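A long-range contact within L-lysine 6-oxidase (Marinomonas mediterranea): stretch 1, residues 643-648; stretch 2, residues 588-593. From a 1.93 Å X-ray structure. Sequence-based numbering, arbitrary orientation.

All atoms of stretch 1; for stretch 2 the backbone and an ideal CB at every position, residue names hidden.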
# COMPACT_ATOMS: atom_id res chain seq x y z
N PRO A 643 33.27 1.07 -33.22
CA PRO A 643 32.41 1.70 -32.25
C PRO A 643 32.78 1.34 -30.84
O PRO A 643 33.33 0.27 -30.59
CB PRO A 643 31.03 1.12 -32.57
CG PRO A 643 31.33 -0.19 -33.21
CD PRO A 643 32.51 0.11 -34.06
N PHE A 644 32.47 2.25 -29.90
CA PHE A 644 32.64 1.93 -28.50
C PHE A 644 31.54 2.64 -27.75
O PHE A 644 31.65 3.85 -27.48
CB PHE A 644 34.06 2.37 -28.02
CG PHE A 644 34.28 2.19 -26.53
CD1 PHE A 644 33.96 1.00 -25.90
CD2 PHE A 644 34.91 3.18 -25.78
CE1 PHE A 644 34.20 0.83 -24.50
CE2 PHE A 644 35.14 3.01 -24.39
CZ PHE A 644 34.79 1.87 -23.78
N PHE A 645 30.42 1.95 -27.47
CA PHE A 645 29.28 2.60 -26.87
C PHE A 645 29.28 2.42 -25.36
O PHE A 645 29.41 1.29 -24.84
CB PHE A 645 27.98 1.98 -27.37
CG PHE A 645 27.55 2.39 -28.73
CD1 PHE A 645 28.05 1.80 -29.87
CD2 PHE A 645 26.62 3.40 -28.88
CE1 PHE A 645 27.60 2.21 -31.14
CE2 PHE A 645 26.16 3.78 -30.12
CZ PHE A 645 26.63 3.16 -31.24
N THR A 646 29.13 3.50 -24.65
CA THR A 646 28.97 3.45 -23.25
C THR A 646 27.88 4.40 -22.80
O THR A 646 27.41 5.30 -23.54
CB THR A 646 30.26 3.92 -22.44
OG1 THR A 646 30.42 5.32 -22.57
CG2 THR A 646 31.53 3.28 -22.95
N GLU A 647 27.51 4.25 -21.52
CA GLU A 647 26.69 5.26 -20.84
C GLU A 647 27.43 6.60 -20.90
O GLU A 647 28.67 6.66 -20.75
CB GLU A 647 26.57 4.95 -19.32
CG GLU A 647 25.55 3.86 -19.04
CD GLU A 647 25.21 3.71 -17.59
OE1 GLU A 647 26.10 3.95 -16.77
OE2 GLU A 647 24.06 3.37 -17.32
N THR A 648 26.67 7.66 -21.07
CA THR A 648 27.15 9.05 -20.90
C THR A 648 25.99 9.80 -20.18
O THR A 648 24.80 9.45 -20.38
CB THR A 648 27.43 9.73 -22.29
OG1 THR A 648 26.25 9.78 -23.10
CG2 THR A 648 28.54 8.97 -23.09
N UNK A 588 21.57 -3.93 -20.74
CA UNK A 588 22.92 -4.31 -20.35
C UNK A 588 23.87 -3.39 -21.10
O UNK A 588 23.95 -3.47 -22.32
CB UNK A 588 23.21 -5.78 -20.65
N UNK A 589 24.51 -2.49 -20.36
CA UNK A 589 25.30 -1.39 -20.94
C UNK A 589 26.62 -1.24 -20.24
O UNK A 589 26.79 -1.73 -19.10
CB UNK A 589 24.53 -0.07 -20.87
N UNK A 590 27.56 -0.56 -20.91
CA UNK A 590 28.93 -0.38 -20.38
C UNK A 590 29.03 0.94 -19.65
O UNK A 590 28.52 1.98 -20.14
CB UNK A 590 29.97 -0.44 -21.50
N UNK A 591 29.64 0.91 -18.46
CA UNK A 591 29.92 2.11 -17.77
C UNK A 591 30.93 2.92 -18.54
O UNK A 591 31.88 2.39 -19.12
CB UNK A 591 30.41 1.81 -16.35
N UNK A 592 30.75 4.22 -18.45
CA UNK A 592 31.48 5.20 -19.26
C UNK A 592 32.35 6.28 -18.58
O UNK A 592 32.97 7.09 -19.26
CB UNK A 592 30.44 5.93 -20.12
N UNK A 593 32.30 6.41 -17.24
CA UNK A 593 33.04 7.52 -16.57
C UNK A 593 34.53 7.13 -16.57
O UNK A 593 34.89 6.15 -15.99
CB UNK A 593 32.53 7.76 -15.15

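Position 588 can be passed over quickly. Nothing of stretch 1 lies within 5.5 Å of its ideal CB, and the extended backbone (phi/psi -115/110) excludes little, so stretch 1 sets no preference here. The deposited residue is Asp-588, whose side chain is out of reach, its CB being 9.8 Å from Glu-647 OE2, and whose OD1 is hydrogen-bonded elsewhere in the structure.

At position 589 the CA-to-CB bond points toward stretch 1, and the ideal CB sits 4.5 Å from Glu-647 CG. What is offered is the aliphatic part of a glutamate chain, with its carboxylate farther out. A small or medium apolar side chain would pack on the methylenes; a donor such as serine or threonine could also be considered because of the carboxylate. The phi/psi of -135/161 is a strand conformation that beta-branched residues tolerate well. The residue is Val-589, rotamer m, which answers with packing: its CG2 lies 3.7 Å from Glu-647 OE2, a contact without a hydrogen bond, and that oxygen finds its partner elsewhere in the structure.

Position 590 makes the main backbone connection. Its carbonyl O accepts a hydrogen bond from Glu-647 N, with 2.8 Å between N and O and an N-H...O angle of 173°, nearly linear. This is a local link between strands whose directions differ by 87°, rather than a ladder of paired residues. A water extends it, accepting from the 590 N at 3.0 Å and donating to Phe-645 O at 2.8 Å. The ideal CB points sideways, 3.8 Å from Phe-645 O and 4.3 Å from Thr-646 CG2, with the Phe-644 ring farther along the same side. Leucine, isoleucine or methionine could reach that ring, and a long flexible chain could also lie along it. The deposited Leu-590 (chi1 m, chi2 t) places CD1 4.0 Å from Phe-644 CE1, approaching the ring obliquely, and 3.6 Å from Phe-645 O.

At position 591 the CA-to-CB bond points away, although the ideal CB is still 4.8 Å from Glu-647 OE1. Many side chains would fit as far as stretch 1 is concerned, with small polar ones plausible. Thr-591 is found; its OG1 is hydrogen-bonded elsewhere in the structure, while CG2 comes no closer than 4.5 Å to Glu-647 OE1.

Position 592 gives the firmest prediction. Its ideal CB would lie 2.0 Å from Glu-647 O and 2.5 Å from Thr-646 OG1, both clashes. The phi/psi of -121/-8 does not itself demand glycine; the steric evidence does. Gly-592 indeed brings its bare CA to 3.5 Å from Glu-647 O, with an angle of 163° at the hydrogen of this CA-H...O contact. A second water accepts from Gly-592 N at 3.2 Å and donates to Glu-647 OE1 at 2.7 Å.

Position 593 has no stretch 1 atom within 5.5 Å of its ideal CB, leaving the choice open. Glu-593 curls nearer at its end, but its OE2 remains 5.4 Å from Thr-648 CA, which is not a contact.

Stretch 2, residues 588-593: DVLTGE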
# COMPACT_ATOMS: atom_id res chain seq x y z
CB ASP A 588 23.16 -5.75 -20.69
CG ASP A 588 22.04 -6.64 -20.21
OD1 ASP A 588 21.09 -6.91 -20.97
OD2 ASP A 588 22.07 -7.01 -19.03
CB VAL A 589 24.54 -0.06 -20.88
CG1 VAL A 589 23.28 -0.11 -21.72
CG2 VAL A 589 24.25 0.38 -19.46
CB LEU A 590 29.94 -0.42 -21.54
CG LEU A 590 29.97 -1.69 -22.39
CD1 LEU A 590 31.10 -1.54 -23.42
CD2 LEU A 590 30.27 -2.87 -21.47
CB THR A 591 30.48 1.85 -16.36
OG1 THR A 591 31.57 0.92 -16.50
CG2 THR A 591 29.45 1.28 -15.48
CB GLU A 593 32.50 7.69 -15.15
CG GLU A 593 30.99 8.03 -15.13
CD GLU A 593 30.62 9.37 -15.69
OE1 GLU A 593 31.55 10.23 -15.86
OE2 GLU A 593 29.42 9.57 -15.99
O HOH W 1 27.01 0.31 -23.68
O HOH W 2 28.41 5.31 -16.57
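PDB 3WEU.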